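PDB 4RXU: periplasmic sugar-binding protein from Chloroflexus aurantiacus, which binds beta-D-glucopyranose in the cleft between its two lobes and probably serves as the solute-binding component of an ABC-type sugar transporter. Local coordinates for residues Val131-Ile136 with Val296-Arg301; Gly139-Gln144 with Ser338-Val343; Thr50-Ala55 with Ile115-Leu120; Trp45-Thr50 with Asp278-Ser283. All blocks are in the same frame, centred on the assembly; numbering follows the deposited sequence.

Contact 1: Val131-Ile136 with Val296-Arg301; sequences VTFDSI and VFKDVR. With BGC (beta-D-glucopyranose), chain C.
K298 lays its CB over the face of the F133 ring. CB stands 3.4 Å from the ring centroid and only 8° off the ring normal, a close CH-pi contact. Farther along the lysine, CE comes 3.6 Å from F133 CD2. The aliphatic chain therefore crosses the ring on its way to the sugar. F133 CE1 meets D299 N obliquely at 3.4 Å. V300 N lies at the ring edge, near its plane, and V300 CG2 is a looser neighbour of F133 CZ.

A bend in the lysine chain (chi3 -56°) helps to bring NZ to the glucose. K298 NZ donates to BGC O2 at 2.9 Å, and K298 NZ also donates to BGC O3 at 3.0 Å. A water accepts from K298 NZ at 2.8 Å and also bonds S135 OG. Q277 OE1 is the strongest partner of NZ. These are four acceptors for three N-H, so they probably share the protons. With an alanine at F133 the ring under CB and CE is gone, and the K298 chain would probably be freer to swing its amine away from the sugar.

Behind this first shell, D299 is the N-cap of helix 300-315. R301 grips its carboxylate side-on, R301 NE meeting D299 OD1 at 3.0 Å and NH2 meeting OD2. D134 holds the N-cap position of helix 135-148, where OD1 accepts from A137 N.

R44 of helix 44-59 touches both F133 and K298. Strand 332-343 pairs with both strands at successive places, parallel to 129-133 near S338 and antiparallel to 295-298 near V341, and its V340 also packs on F133.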
# COMPACT_ATOMS: atom_id res chain seq x y z
N VAL A 131 11.97 -2.15 -6.01
CA VAL A 131 11.53 -3.36 -5.34
C VAL A 131 10.12 -3.08 -4.84
O VAL A 131 9.89 -2.18 -4.04
CB VAL A 131 12.45 -3.72 -4.16
CG1 VAL A 131 11.88 -4.85 -3.33
CG2 VAL A 131 13.84 -4.07 -4.67
N THR A 132 9.17 -3.86 -5.33
CA THR A 132 7.75 -3.57 -5.14
C THR A 132 6.88 -4.82 -5.12
O THR A 132 7.24 -5.86 -5.70
CB THR A 132 7.26 -2.60 -6.25
OG1 THR A 132 5.92 -2.17 -6.00
CG2 THR A 132 7.30 -3.26 -7.66
N PHE A 133 5.73 -4.69 -4.47
CA PHE A 133 4.64 -5.61 -4.71
C PHE A 133 3.88 -5.20 -5.96
O PHE A 133 4.00 -4.08 -6.46
CB PHE A 133 3.68 -5.64 -3.53
CG PHE A 133 4.30 -6.13 -2.26
CD1 PHE A 133 4.67 -7.46 -2.11
CD2 PHE A 133 4.51 -5.25 -1.20
CE1 PHE A 133 5.22 -7.89 -0.93
CE2 PHE A 133 5.05 -5.70 -0.02
CZ PHE A 133 5.41 -7.02 0.11
N ASP A 134 3.06 -6.10 -6.48
CA ASP A 134 2.23 -5.78 -7.65
C ASP A 134 1.02 -4.94 -7.19
O ASP A 134 -0.03 -5.47 -6.85
CB ASP A 134 1.75 -7.07 -8.30
CG ASP A 134 1.01 -6.86 -9.62
OD1 ASP A 134 0.53 -5.74 -9.91
OD2 ASP A 134 0.89 -7.85 -10.39
N SER A 135 1.20 -3.62 -7.15
CA SER A 135 0.18 -2.73 -6.59
C SER A 135 -1.12 -2.64 -7.39
O SER A 135 -2.21 -2.47 -6.80
CB SER A 135 0.72 -1.33 -6.35
OG SER A 135 1.75 -1.33 -5.38
N ILE A 136 -1.01 -2.73 -8.71
CA ILE A 136 -2.23 -2.76 -9.53
C ILE A 136 -3.09 -3.98 -9.12
O ILE A 136 -4.32 -3.89 -8.97
CB ILE A 136 -1.88 -2.78 -11.03
CG1 ILE A 136 -1.33 -1.40 -11.49
CG2 ILE A 136 -3.08 -3.18 -11.91
CD1 ILE A 136 -2.35 -0.28 -11.58
N VAL A 296 -5.47 -7.95 1.48
CA VAL A 296 -4.47 -8.36 0.51
C VAL A 296 -3.13 -8.54 1.24
O VAL A 296 -2.58 -7.60 1.81
CB VAL A 296 -4.34 -7.42 -0.70
CG1 VAL A 296 -3.25 -7.93 -1.62
CG2 VAL A 296 -5.67 -7.35 -1.46
N PHE A 297 -2.65 -9.78 1.24
CA PHE A 297 -1.40 -10.14 1.92
C PHE A 297 -0.25 -9.86 0.99
O PHE A 297 -0.21 -10.37 -0.12
CB PHE A 297 -1.42 -11.63 2.28
CG PHE A 297 -0.10 -12.19 2.76
CD1 PHE A 297 0.62 -11.55 3.77
CD2 PHE A 297 0.43 -13.35 2.21
CE1 PHE A 297 1.82 -12.06 4.20
CE2 PHE A 297 1.64 -13.86 2.65
CZ PHE A 297 2.34 -13.21 3.64
N LYS A 298 0.69 -9.05 1.46
CA LYS A 298 1.91 -8.69 0.75
C LYS A 298 3.08 -9.17 1.60
O LYS A 298 3.31 -8.65 2.69
CB LYS A 298 1.96 -7.17 0.51
CG LYS A 298 0.65 -6.59 -0.01
CD LYS A 298 0.74 -5.24 -0.68
CE LYS A 298 1.38 -4.21 0.23
NZ LYS A 298 1.21 -2.86 -0.38
N ASP A 299 3.77 -10.22 1.15
CA ASP A 299 4.75 -10.88 1.99
C ASP A 299 6.00 -10.01 2.09
O ASP A 299 6.87 -10.05 1.24
CB ASP A 299 5.05 -12.28 1.46
CG ASP A 299 5.82 -13.14 2.43
OD1 ASP A 299 6.51 -12.59 3.33
OD2 ASP A 299 5.72 -14.38 2.30
N VAL A 300 6.05 -9.23 3.16
CA VAL A 300 7.16 -8.33 3.43
C VAL A 300 8.48 -9.07 3.56
O VAL A 300 9.54 -8.50 3.31
CB VAL A 300 6.86 -7.43 4.66
CG1 VAL A 300 8.05 -6.56 5.01
CG2 VAL A 300 5.64 -6.54 4.40
N ARG A 301 8.46 -10.33 3.96
CA ARG A 301 9.71 -11.10 3.96
C ARG A 301 10.35 -11.17 2.57
O ARG A 301 11.57 -11.07 2.41
CB ARG A 301 9.49 -12.54 4.47
CG ARG A 301 8.86 -12.60 5.84
CD ARG A 301 8.51 -14.02 6.22
NE ARG A 301 7.51 -14.57 5.33
CZ ARG A 301 7.00 -15.79 5.43
NH1 ARG A 301 7.42 -16.62 6.39
NH2 ARG A 301 6.09 -16.19 4.54
C2 BGC C . 2.09 0.58 1.16
C3 BGC C . 0.95 -0.07 1.92
C4 BGC C . 0.66 0.74 3.17
C5 BGC C . 0.45 2.22 2.83
C6 BGC C . 0.32 3.11 4.05
C1 BGC C . 1.59 1.97 0.83
O1 BGC C . 2.41 2.65 -0.07
O2 BGC C . 2.37 -0.19 -0.02
O3 BGC C . 1.34 -1.40 2.25
O4 BGC C . -0.58 0.28 3.74
O5 BGC C . 1.53 2.71 2.05
O6 BGC C . 1.38 2.88 4.99
O HOH W 1 2.24 -2.52 -2.92

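Contact 2: Gly139-Gln144 with Ser338-Val343; sequences GAQQAQ and SPVVTV
T342 OG1 is bonded twice, once to Q141 OE1 and once to a water. It donates to Q141 OE1 at 2.7 Å and accepts from the water at 2.8 Å. The setting is consistent with a hinge strand of the type I periplasmic binding protein fold, where strand 332-343 passes beside helix 135-148. Helix 139-144 and strand 340-343 run 22° from parallel, their axes 9.0 Å apart at closest approach.

Q141 carries the contact from the helix side. Its chain is extended beyond CG (chi2 -177°), which lets the amide span the gap to the strand. NE2 donates to V340 O at 3.1 Å, with an N-H...O angle of 165°. It comes from well above the carbonyl plane. The amide thus uses its oxygen and its nitrogen on two residues of the strand, and these two bonds should limit its turning. V340 CG2 adds apolar cover at 3.7 Å from Q141 NE2.

The next helix residue, Q142, faces away and donates from NE2 to G276 O and P251 O. A143 packs on helix 167-185. The water also joins the helix backbone to the strand: besides T342 OG1, it donates to Q141 O at 2.7 Å.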
# COMPACT_ATOMS: atom_id res chain seq x y z
N GLY A 139 -5.13 -3.47 -5.90
CA GLY A 139 -6.41 -2.76 -6.08
C GLY A 139 -7.43 -3.61 -6.81
O GLY A 139 -8.59 -3.60 -6.47
N ALA A 140 -6.98 -4.32 -7.84
CA ALA A 140 -7.85 -5.22 -8.61
C ALA A 140 -8.44 -6.27 -7.69
O ALA A 140 -9.64 -6.53 -7.75
CB ALA A 140 -7.11 -5.87 -9.76
N GLN A 141 -7.62 -6.85 -6.82
CA GLN A 141 -8.11 -7.87 -5.91
C GLN A 141 -9.10 -7.32 -4.89
O GLN A 141 -10.08 -7.95 -4.54
CB GLN A 141 -6.96 -8.56 -5.19
CG GLN A 141 -6.23 -9.54 -6.08
CD GLN A 141 -5.12 -10.27 -5.34
OE1 GLN A 141 -5.21 -10.46 -4.15
NE2 GLN A 141 -4.12 -10.70 -6.05
N GLN A 142 -8.83 -6.12 -4.41
CA GLN A 142 -9.77 -5.47 -3.51
C GLN A 142 -11.13 -5.31 -4.19
O GLN A 142 -12.18 -5.69 -3.66
CB GLN A 142 -9.23 -4.13 -3.04
CG GLN A 142 -8.03 -4.24 -2.13
CD GLN A 142 -7.40 -2.93 -1.83
OE1 GLN A 142 -7.49 -2.00 -2.62
NE2 GLN A 142 -6.75 -2.83 -0.69
N ALA A 143 -11.10 -4.70 -5.37
CA ALA A 143 -12.35 -4.49 -6.10
C ALA A 143 -13.06 -5.79 -6.49
O ALA A 143 -14.29 -5.89 -6.41
CB ALA A 143 -12.09 -3.64 -7.33
N GLN A 144 -12.28 -6.77 -6.93
CA GLN A 144 -12.83 -8.04 -7.38
C GLN A 144 -13.58 -8.74 -6.23
O GLN A 144 -14.64 -9.30 -6.45
CB GLN A 144 -11.75 -8.93 -7.99
CG GLN A 144 -12.32 -10.12 -8.73
CD GLN A 144 -13.09 -9.68 -9.96
OE1 GLN A 144 -12.55 -9.01 -10.83
NE2 GLN A 144 -14.36 -10.04 -10.02
N SER A 338 6.97 -8.57 -6.65
CA SER A 338 6.51 -9.71 -5.83
C SER A 338 4.99 -9.76 -5.85
O SER A 338 4.36 -8.69 -5.90
CB SER A 338 7.01 -9.53 -4.36
OG SER A 338 8.26 -10.13 -4.25
N PRO A 339 4.39 -10.97 -5.83
CA PRO A 339 2.94 -11.02 -5.92
C PRO A 339 2.21 -10.77 -4.62
O PRO A 339 2.80 -10.74 -3.52
CB PRO A 339 2.67 -12.45 -6.40
CG PRO A 339 3.80 -13.24 -5.93
CD PRO A 339 4.98 -12.31 -6.04
N VAL A 340 0.91 -10.63 -4.76
CA VAL A 340 0.02 -10.36 -3.64
C VAL A 340 -1.17 -11.33 -3.65
O VAL A 340 -1.57 -11.82 -4.72
CB VAL A 340 -0.45 -8.88 -3.62
CG1 VAL A 340 0.76 -7.95 -3.63
CG2 VAL A 340 -1.41 -8.56 -4.77
N VAL A 341 -1.71 -11.61 -2.47
CA VAL A 341 -2.70 -12.69 -2.31
C VAL A 341 -3.86 -12.24 -1.47
O VAL A 341 -3.69 -11.67 -0.39
CB VAL A 341 -2.03 -13.93 -1.64
CG1 VAL A 341 -3.03 -15.04 -1.34
CG2 VAL A 341 -0.95 -14.45 -2.55
N THR A 342 -5.07 -12.51 -1.94
CA THR A 342 -6.24 -12.20 -1.15
C THR A 342 -6.43 -13.18 0.01
O THR A 342 -6.44 -14.39 -0.17
CB THR A 342 -7.50 -12.20 -2.01
OG1 THR A 342 -7.47 -11.05 -2.86
CG2 THR A 342 -8.76 -12.14 -1.13
N VAL A 343 -6.59 -12.60 1.19
CA VAL A 343 -6.82 -13.37 2.41
C VAL A 343 -8.18 -13.06 3.00
O VAL A 343 -8.52 -11.91 3.28
CB VAL A 343 -5.69 -13.17 3.42
CG1 VAL A 343 -6.03 -13.88 4.73
CG2 VAL A 343 -4.40 -13.70 2.80
O HOH W 2 -9.74 -10.67 -4.43

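Contact 3: Thr50-Ala55 with Ile115-Leu120; sequences TRFREA and ISYDRL. With BGC (beta-D-glucopyranose), chain C.
F52 on helix 44-59 and Y117 on strand 113-117 face each other with their CA atoms 12.1 Å apart, so long side chains alone close the distance. The two rings arrive from opposite directions. F52 CZ lies over a face of the Y117 ring, and F52 CE2 is 3.7 Å from Y117 CZ. The centroids are 5.2 Å apart and the planes are inclined at 46°, an oblique aromatic pair. Y117 swings its ring out from the strand with CG anti to the backbone N (chi1 -179°). Its hydroxyl is bonded to D48 OD2 one turn earlier on the same helix as F52. V304 and L303 of helix 300-315 also touch Y117.

Just past Y117 the chain reaches the sugar. D118 OD2 accepts from BGC O2 at 2.7 Å. R119 NE donates to BGC O1 at 3.0 Å, and R119 NH2 donates to BGC O5, also at 3.0 Å. Both arginine bonds are nearly straight, at 169°. R44 pairs with D118 OD1, and E42 pairs with R119 NH2. These second partners probably temper the charges and hold both groups in place. Together D118 and R119 read the ring oxygen, the anomeric hydroxyl and the neighbouring hydroxyl of the glucose.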
# COMPACT_ATOMS: atom_id res chain seq x y z
N THR A 50 10.91 -4.55 11.16
CA THR A 50 11.05 -5.85 11.82
C THR A 50 11.65 -6.89 10.91
O THR A 50 12.60 -7.59 11.28
CB THR A 50 9.68 -6.35 12.34
OG1 THR A 50 9.26 -5.48 13.40
CG2 THR A 50 9.78 -7.84 12.81
N ARG A 51 11.11 -6.96 9.70
CA ARG A 51 11.57 -7.96 8.75
C ARG A 51 12.99 -7.67 8.26
O ARG A 51 13.77 -8.63 8.05
CB ARG A 51 10.60 -8.07 7.58
CG ARG A 51 9.18 -8.44 7.98
CD ARG A 51 9.09 -9.82 8.57
NE ARG A 51 7.70 -10.15 8.90
CZ ARG A 51 7.32 -11.36 9.30
NH1 ARG A 51 8.21 -12.33 9.41
NH2 ARG A 51 6.05 -11.57 9.60
N PHE A 52 13.34 -6.38 8.09
CA PHE A 52 14.70 -6.04 7.74
C PHE A 52 15.66 -6.51 8.82
O PHE A 52 16.66 -7.16 8.54
CB PHE A 52 14.90 -4.54 7.50
CG PHE A 52 14.70 -4.12 6.06
CD1 PHE A 52 15.48 -4.65 5.05
CD2 PHE A 52 13.73 -3.19 5.73
CE1 PHE A 52 15.29 -4.26 3.74
CE2 PHE A 52 13.55 -2.79 4.42
CZ PHE A 52 14.32 -3.32 3.43
N ARG A 53 15.34 -6.14 10.06
CA ARG A 53 16.20 -6.51 11.20
C ARG A 53 16.37 -8.02 11.30
O ARG A 53 17.48 -8.51 11.48
CB ARG A 53 15.65 -5.94 12.50
CG ARG A 53 15.93 -4.45 12.59
CD ARG A 53 15.59 -3.87 13.96
NE ARG A 53 15.29 -2.44 13.88
CZ ARG A 53 16.16 -1.47 13.58
NH1 ARG A 53 17.43 -1.74 13.30
NH2 ARG A 53 15.75 -0.20 13.53
N GLU A 54 15.28 -8.76 11.15
CA GLU A 54 15.38 -10.23 11.16
C GLU A 54 16.29 -10.77 10.04
O GLU A 54 17.12 -11.62 10.26
CB GLU A 54 14.00 -10.87 11.11
CG GLU A 54 13.21 -10.63 12.40
CD GLU A 54 11.73 -10.96 12.32
OE1 GLU A 54 11.23 -11.23 11.22
OE2 GLU A 54 11.07 -10.92 13.39
N ALA A 55 16.11 -10.24 8.84
CA ALA A 55 16.89 -10.73 7.68
C ALA A 55 18.35 -10.36 7.81
O ALA A 55 19.23 -11.15 7.49
CB ALA A 55 16.31 -10.20 6.37
N ILE A 115 17.78 2.15 -4.90
CA ILE A 115 16.73 1.16 -4.96
C ILE A 115 15.51 1.79 -4.27
O ILE A 115 15.46 1.93 -3.05
CB ILE A 115 17.12 -0.13 -4.22
CG1 ILE A 115 18.41 -0.72 -4.81
CG2 ILE A 115 15.97 -1.13 -4.27
CD1 ILE A 115 18.89 -1.98 -4.12
N SER A 116 14.53 2.17 -5.07
CA SER A 116 13.28 2.66 -4.53
C SER A 116 12.55 1.41 -3.97
O SER A 116 12.56 0.36 -4.60
CB SER A 116 12.49 3.35 -5.63
OG SER A 116 11.47 4.20 -5.16
N TYR A 117 11.99 1.54 -2.77
CA TYR A 117 11.51 0.41 -2.00
C TYR A 117 10.04 0.62 -1.66
O TYR A 117 9.68 1.59 -1.00
CB TYR A 117 12.32 0.29 -0.72
CG TYR A 117 11.90 -0.88 0.15
CD1 TYR A 117 12.28 -2.17 -0.15
CD2 TYR A 117 11.11 -0.68 1.26
CE1 TYR A 117 11.87 -3.23 0.63
CE2 TYR A 117 10.72 -1.73 2.06
CZ TYR A 117 11.09 -3.00 1.73
OH TYR A 117 10.67 -4.03 2.53
N ASP A 118 9.23 -0.31 -2.14
CA ASP A 118 7.77 -0.35 -1.97
C ASP A 118 7.07 0.74 -2.75
O ASP A 118 6.16 0.45 -3.52
CB ASP A 118 7.31 -0.32 -0.52
CG ASP A 118 5.86 -0.66 -0.41
OD1 ASP A 118 5.56 -1.88 -0.40
OD2 ASP A 118 5.01 0.27 -0.43
N ARG A 119 7.44 1.99 -2.51
CA ARG A 119 6.90 3.16 -3.19
C ARG A 119 7.94 3.69 -4.14
O ARG A 119 9.15 3.58 -3.88
CB ARG A 119 6.57 4.27 -2.20
CG ARG A 119 5.52 3.92 -1.19
CD ARG A 119 5.39 5.03 -0.17
NE ARG A 119 4.31 4.79 0.75
CZ ARG A 119 4.06 5.52 1.82
NH1 ARG A 119 4.85 6.54 2.13
NH2 ARG A 119 3.02 5.23 2.58
N LEU A 120 7.45 4.27 -5.23
CA LEU A 120 8.31 4.75 -6.29
C LEU A 120 8.66 6.23 -6.15
O LEU A 120 7.79 7.09 -6.01
CB LEU A 120 7.58 4.51 -7.62
CG LEU A 120 8.35 4.76 -8.92
CD1 LEU A 120 9.64 3.96 -8.97
CD2 LEU A 120 7.43 4.48 -10.11
C2 BGC C . 2.09 0.58 1.16
C3 BGC C . 0.95 -0.07 1.92
C4 BGC C . 0.66 0.74 3.17
C5 BGC C . 0.45 2.22 2.83
C6 BGC C . 0.32 3.11 4.05
C1 BGC C . 1.59 1.97 0.83
O1 BGC C . 2.41 2.65 -0.07
O2 BGC C . 2.37 -0.19 -0.02
O3 BGC C . 1.34 -1.40 2.25
O4 BGC C . -0.58 0.28 3.74
O5 BGC C . 1.53 2.71 2.05
O6 BGC C . 1.38 2.88 4.99

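Contact 4: Trp45-Thr50 with Asp278-Ser283; sequences WIQDET and DAEKAS. With BGC (beta-D-glucopyranose), chain C.
This is a polar contact across the ligand cleft: Q47 on helix 44-59 reaches over to D278 and E280, in the loop that leads into helix 281-288. It is consistent with the closed, sugar-bound form of a type I periplasmic binding protein.

Q47 NE2 makes both bonds. It donates to D278 O at 3.0 Å, nearly straight at 171°, and to E280 OE2 at 2.9 Å. Both acceptors lie close to the amide plane, so each takes one N-H. OE2 is met from far above the carboxylate plane, 78° out of it, and the amide and carboxylate planes stand almost perpendicular. A bend in E280 (chi2 -70°) turns its carboxylate back to the amide. Q47 OE1 is bonded to Y357 OH, which gives the other end of the amide a partner. With an alanine in place of Q47 the amide is lost, E280 OE2 and D278 O would probably lose their mate across the cleft, and the Y357 hydroxyl its partner on this helix.

D278 has a second role with its side chain. OD1 accepts from BGC O3 at 2.5 Å and OD2 accepts from BGC O4, also at 2.5 Å, two short bonds. W45 lines the sugar from the opposite segment: its CZ2 is 3.8 Å from BGC O5, and its NE1 is bonded to E42 OE1.

One residue therefore faces two ways. D278 holds glucose hydroxyls with its carboxylate and the other segment's helix with its carbonyl. Sugar binding and the approach of helix 44-59 are probably linked through it.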
# COMPACT_ATOMS: atom_id res chain seq x y z
N TRP A 45 5.24 0.27 8.01
CA TRP A 45 6.71 0.36 8.02
C TRP A 45 7.35 -0.30 9.23
O TRP A 45 8.53 -0.61 9.19
CB TRP A 45 7.22 1.80 7.80
CG TRP A 45 6.45 2.38 6.67
CD1 TRP A 45 5.52 3.35 6.76
CD2 TRP A 45 6.38 1.87 5.33
NE1 TRP A 45 4.89 3.51 5.54
CE2 TRP A 45 5.41 2.62 4.65
CE3 TRP A 45 7.06 0.87 4.63
CZ2 TRP A 45 5.08 2.38 3.33
CZ3 TRP A 45 6.74 0.65 3.32
CH2 TRP A 45 5.77 1.40 2.68
N ILE A 46 6.57 -0.53 10.27
CA ILE A 46 7.01 -1.33 11.40
C ILE A 46 7.23 -2.78 10.95
O ILE A 46 8.19 -3.43 11.40
CB ILE A 46 6.01 -1.23 12.57
CG1 ILE A 46 5.70 0.23 12.92
CG2 ILE A 46 6.55 -1.95 13.78
CD1 ILE A 46 6.89 1.07 13.31
N GLN A 47 6.37 -3.28 10.06
CA GLN A 47 6.58 -4.63 9.51
C GLN A 47 7.92 -4.68 8.77
O GLN A 47 8.76 -5.56 9.02
CB GLN A 47 5.46 -5.04 8.57
CG GLN A 47 4.07 -5.16 9.18
CD GLN A 47 3.19 -6.05 8.32
OE1 GLN A 47 3.57 -7.19 7.98
NE2 GLN A 47 2.02 -5.54 7.94
N ASP A 48 8.14 -3.73 7.86
CA ASP A 48 9.41 -3.75 7.13
C ASP A 48 10.62 -3.59 8.05
O ASP A 48 11.61 -4.27 7.87
CB ASP A 48 9.45 -2.69 6.03
CG ASP A 48 8.30 -2.83 5.08
OD1 ASP A 48 7.17 -2.58 5.52
OD2 ASP A 48 8.53 -3.23 3.90
N GLU A 49 10.53 -2.69 9.03
CA GLU A 49 11.62 -2.54 10.02
C GLU A 49 11.94 -3.88 10.68
O GLU A 49 13.09 -4.30 10.73
CB GLU A 49 11.26 -1.50 11.10
CG GLU A 49 12.38 -1.25 12.09
CD GLU A 49 11.94 -0.38 13.24
OE1 GLU A 49 10.74 -0.43 13.60
OE2 GLU A 49 12.78 0.35 13.78
N THR A 50 10.91 -4.55 11.16
CA THR A 50 11.05 -5.85 11.82
C THR A 50 11.65 -6.89 10.91
O THR A 50 12.60 -7.59 11.28
CB THR A 50 9.68 -6.35 12.34
OG1 THR A 50 9.26 -5.48 13.40
CG2 THR A 50 9.78 -7.84 12.81
N ASP A 278 -2.22 -5.50 3.81
CA ASP A 278 -1.00 -5.52 4.66
C ASP A 278 -1.05 -6.65 5.70
O ASP A 278 -0.03 -6.96 6.31
CB ASP A 278 -0.75 -4.21 5.40
CG ASP A 278 -0.42 -3.02 4.48
OD1 ASP A 278 -0.13 -3.20 3.28
OD2 ASP A 278 -0.43 -1.89 5.02
N ALA A 279 -2.23 -7.25 5.91
CA ALA A 279 -2.36 -8.32 6.91
C ALA A 279 -1.83 -7.89 8.28
O ALA A 279 -1.16 -8.65 8.98
CB ALA A 279 -1.72 -9.62 6.44
N GLU A 280 -2.16 -6.66 8.67
CA GLU A 280 -1.87 -6.21 10.02
C GLU A 280 -2.59 -7.13 11.01
O GLU A 280 -3.71 -7.56 10.76
CB GLU A 280 -2.29 -4.75 10.21
CG GLU A 280 -1.45 -3.76 9.35
CD GLU A 280 0.01 -3.59 9.79
OE1 GLU A 280 0.35 -3.93 10.94
OE2 GLU A 280 0.82 -3.09 8.97
N LYS A 281 -1.96 -7.41 12.14
CA LYS A 281 -2.50 -8.37 13.10
C LYS A 281 -3.92 -8.01 13.52
O LYS A 281 -4.79 -8.89 13.58
CB LYS A 281 -1.57 -8.52 14.31
CG LYS A 281 -0.26 -9.20 13.92
CD LYS A 281 0.68 -9.37 15.09
CE LYS A 281 2.00 -9.98 14.70
NZ LYS A 281 2.88 -10.12 15.90
N ALA A 282 -4.16 -6.73 13.80
CA ALA A 282 -5.48 -6.31 14.27
C ALA A 282 -6.51 -6.54 13.19
O ALA A 282 -7.67 -6.81 13.50
CB ALA A 282 -5.47 -4.85 14.71
N SER A 283 -6.11 -6.43 11.93
CA SER A 283 -7.07 -6.73 10.85
C SER A 283 -7.26 -8.22 10.63
O SER A 283 -8.34 -8.64 10.23
CB SER A 283 -6.69 -6.07 9.51
OG SER A 283 -7.05 -4.71 9.52
C2 BGC C . 2.09 0.58 1.16
C3 BGC C . 0.95 -0.07 1.92
C4 BGC C . 0.66 0.74 3.17
C5 BGC C . 0.45 2.22 2.83
C6 BGC C . 0.32 3.11 4.05
C1 BGC C . 1.59 1.97 0.83
O1 BGC C . 2.41 2.65 -0.07
O2 BGC C . 2.37 -0.19 -0.02
O3 BGC C . 1.34 -1.40 2.25
O4 BGC C . -0.58 0.28 3.74
O5 BGC C . 1.53 2.71 2.05
O6 BGC C . 1.38 2.88 4.99

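In the fold
Contacts 1, 3 and 4 all reach the glucose and touch one another. Contact 2 stands back from it, with the V340 side chain about 9 Å from the sugar. Probable backbone hydrogen bonds tie the set together: V131 O to D118 N at 2.8 Å joins contacts 1 and 3, F297 N to V341 O at 2.7 Å joins contacts 1 and 2, and V296 O to D278 N at 2.9 Å joins contacts 1 and 4. Contacts 3 and 4 share helix 44-59 and T50, and W45 packs on D118 and R119 beside the sugar. The centres of contacts 2 and 3 are about 20 Å apart, yet both reach the same sheet.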